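Local coordinates for protein 5-carboxymethyl-2-hydroxymuconate delta-isomerase (Bordetella bronchiseptica, PDB 4JJ9) that probably catalyses the isomerisation of 5-carboxymethyl-2-hydroxymuconate in homoprotocatechuate breakdown, working as a trimer, at residues I28-L34 against D95-L101. Sequence-based numbering, arbitrary orientation.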
loop_
_atom_site.group_PDB
_atom_site.type_symbol
_atom_site.label_atom_id
_atom_site.label_comp_id
_atom_site.label_asym_id
_atom_site.label_seq_id
_atom_site.Cartn_x
_atom_site.Cartn_y
_atom_site.Cartn_z
ATOM N N ILE A 28 1.960 -6.779 -5.161
ATOM C CA ILE A 28 3.266 -7.300 -4.791
ATOM C C ILE A 28 4.207 -6.135 -4.490
ATOM O O ILE A 28 4.403 -5.247 -5.322
ATOM C CB ILE A 28 3.897 -8.169 -5.900
ATOM C CG1 ILE A 28 2.891 -9.198 -6.445
ATOM C CG2 ILE A 28 5.166 -8.834 -5.353
ATOM C CD1 ILE A 28 3.457 -10.061 -7.591
ATOM N N LEU A 29 4.759 -6.136 -3.283
ATOM C CA LEU A 29 5.790 -5.175 -2.895
ATOM C C LEU A 29 7.082 -5.969 -2.760
ATOM O O LEU A 29 7.138 -6.919 -1.981
ATOM C CB LEU A 29 5.444 -4.518 -1.560
ATOM C CG LEU A 29 4.066 -3.871 -1.432
ATOM C CD1 LEU A 29 3.980 -3.212 -0.061
ATOM C CD2 LEU A 29 3.860 -2.843 -2.547
ATOM N N TYR A 30 8.105 -5.587 -3.515
ATOM C CA TYR A 30 9.343 -6.359 -3.536
ATOM C C TYR A 30 10.584 -5.484 -3.644
ATOM O O TYR A 30 10.512 -4.336 -4.087
ATOM C CB TYR A 30 9.310 -7.420 -4.647
ATOM C CG TYR A 30 9.291 -6.882 -6.060
ATOM C CD1 TYR A 30 8.098 -6.428 -6.643
ATOM C CD2 TYR A 30 10.461 -6.852 -6.825
ATOM C CE1 TYR A 30 8.078 -5.950 -7.955
ATOM C CE2 TYR A 30 10.452 -6.386 -8.133
ATOM C CZ TYR A 30 9.255 -5.928 -8.687
ATOM O OH TYR A 30 9.256 -5.449 -9.970
ATOM N N SER A 31 11.720 -6.021 -3.209
ATOM C CA SER A 31 12.983 -5.303 -3.324
ATOM C C SER A 31 13.416 -5.197 -4.798
ATOM O O SER A 31 13.339 -6.168 -5.556
ATOM C CB SER A 31 14.068 -5.975 -2.467
ATOM O OG SER A 31 14.229 -7.335 -2.839
ATOM N N GLY A 32 13.870 -4.007 -5.189
ATOM C CA GLY A 32 14.110 -3.688 -6.601
ATOM C C GLY A 32 15.157 -4.566 -7.260
ATOM O O GLY A 32 15.146 -4.737 -8.483
ATOM N N ASN A 33 16.062 -5.122 -6.457
ATOM C CA ASN A 33 17.087 -6.030 -6.988
ATOM C C ASN A 33 16.531 -7.284 -7.671
ATOM O O ASN A 33 17.212 -7.899 -8.493
ATOM C CB ASN A 33 18.140 -6.400 -5.923
ATOM C CG ASN A 33 17.546 -7.107 -4.697
ATOM O OD1 ASN A 33 16.326 -7.170 -4.505
ATOM N ND2 ASN A 33 18.428 -7.645 -3.857
ATOM N N LEU A 34 15.302 -7.665 -7.338
ATOM C CA LEU A 34 14.686 -8.835 -7.967
ATOM C C LEU A 34 14.435 -8.641 -9.469
ATOM O O LEU A 34 14.346 -9.612 -10.213
ATOM C CB LEU A 34 13.392 -9.234 -7.250
ATOM C CG LEU A 34 13.523 -9.611 -5.769
ATOM C CD1 LEU A 34 12.202 -10.198 -5.265
ATOM C CD2 LEU A 34 14.656 -10.598 -5.531
ATOM N N ASP A 95 23.430 -10.615 -0.585
ATOM C CA ASP A 95 22.567 -9.676 -1.292
ATOM C C ASP A 95 21.152 -10.257 -1.288
ATOM O O ASP A 95 20.755 -10.935 -2.228
ATOM C CB ASP A 95 23.058 -9.482 -2.735
ATOM C CG ASP A 95 22.405 -8.288 -3.440
ATOM O OD1 ASP A 95 21.547 -7.604 -2.838
ATOM O OD2 ASP A 95 22.759 -8.029 -4.618
ATOM N N TYR A 96 20.408 -10.002 -0.218
ATOM C CA TYR A 96 19.102 -10.624 -0.047
ATOM C C TYR A 96 18.029 -9.905 -0.856
ATOM O O TYR A 96 18.189 -8.734 -1.225
ATOM C CB TYR A 96 18.644 -10.574 1.413
ATOM C CG TYR A 96 19.635 -11.007 2.463
ATOM C CD1 TYR A 96 20.465 -12.116 2.272
ATOM C CD2 TYR A 96 19.698 -10.334 3.679
ATOM C CE1 TYR A 96 21.363 -12.510 3.271
ATOM C CE2 TYR A 96 20.583 -10.722 4.677
ATOM C CZ TYR A 96 21.412 -11.809 4.464
ATOM O OH TYR A 96 22.280 -12.181 5.472
ATOM N N GLY A 97 16.927 -10.609 -1.081
ATOM C CA GLY A 97 15.718 -10.012 -1.656
ATOM C C GLY A 97 14.500 -10.332 -0.815
ATOM O O GLY A 97 14.561 -11.150 0.103
ATOM N N PHE A 98 13.381 -9.673 -1.114
ATOM C CA PHE A 98 12.119 -9.984 -0.431
ATOM C C PHE A 98 10.988 -9.646 -1.381
ATOM O O PHE A 98 11.072 -8.667 -2.119
ATOM C CB PHE A 98 11.960 -9.201 0.895
ATOM C CG PHE A 98 11.149 -9.940 1.953
ATOM C CD1 PHE A 98 9.767 -10.082 1.829
ATOM C CD2 PHE A 98 11.780 -10.496 3.074
ATOM C CE1 PHE A 98 9.030 -10.787 2.788
ATOM C CE2 PHE A 98 11.054 -11.191 4.044
ATOM C CZ PHE A 98 9.674 -11.343 3.896
ATOM N N ALA A 99 9.954 -10.486 -1.395
ATOM C CA ALA A 99 8.680 -10.129 -2.032
ATOM C C ALA A 99 7.530 -10.397 -1.062
ATOM O O ALA A 99 7.478 -11.450 -0.414
ATOM C CB ALA A 99 8.477 -10.881 -3.351
ATOM N N TYR A 100 6.652 -9.407 -0.932
ATOM C CA TYR A 100 5.453 -9.498 -0.100
ATOM C C TYR A 100 4.235 -9.403 -1.005
ATOM O O TYR A 100 4.050 -8.396 -1.698
ATOM C CB TYR A 100 5.420 -8.360 0.941
ATOM C CG TYR A 100 4.113 -8.300 1.713
ATOM C CD1 TYR A 100 3.742 -9.339 2.569
ATOM C CD2 TYR A 100 3.216 -7.231 1.537
ATOM C CE1 TYR A 100 2.535 -9.309 3.269
ATOM C CE2 TYR A 100 2.002 -7.190 2.242
ATOM C CZ TYR A 100 1.672 -8.231 3.095
ATOM O OH TYR A 100 0.479 -8.210 3.791
ATOM N N LEU A 101 3.411 -10.451 -1.005
ATOM C CA LEU A 101 2.223 -10.522 -1.859
ATOM C C LEU A 101 0.981 -10.408 -0.982
ATOM O O LEU A 101 0.865 -11.089 0.037
ATOM C CB LEU A 101 2.186 -11.856 -2.628
ATOM C CG LEU A 101 3.228 -12.166 -3.714
ATOM C CD1 LEU A 101 4.616 -12.324 -3.097
ATOM C CD2 LEU A 101 2.819 -13.451 -4.416
#
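L29 and Y100 form an antiparallel hydrogen-bonded pair: L29 N gives to Y100 O at 2.9 Å, and Y100 N returns a 2.7 Å bond to L29 O. S31 N reaches F98 O, and the N-to-C directions of 28-31 and 97-101 differ by 174°, nearly exactly antiparallel.

From S31 on, side chains take over the pairing as the chain turns. With OG between its backbone N and carbonyl carbon (chi1 57°), S31 accepts F98 N at 3.0 Å in place of S31 O, which is turned to L34 N; OG also donates to N33 OD1 at 2.7 Å. This bond, with those of ND2, sets the amide's rotation. ND2 meets Y96 O at 2.9 Å, 44° out of that carbonyl's plane, and makes a long, bent bond to D95 OD1, met from above the carboxylate plane.

Apolar contacts line the face of I28, Y30, A99 and L101: I28 CG1 to L101 CG is 4.0 Å, Y30 CB meets A99 CB at 3.8 Å, and L34 CD1 reaches A99 CB at 4.2 Å. Helix 40-51 covers I28 and L101. On the other face, L29 CD1 sits at the edge of the Y100 ring, near its plane, and Y100 also meets H25 and R69 of the second subunit.

The pair centres a four-stranded mixed sheet, 25-31 and 97-105 lying between outer strands 69-80 and 138-146, consistent with the tautomerase-like fold of this family.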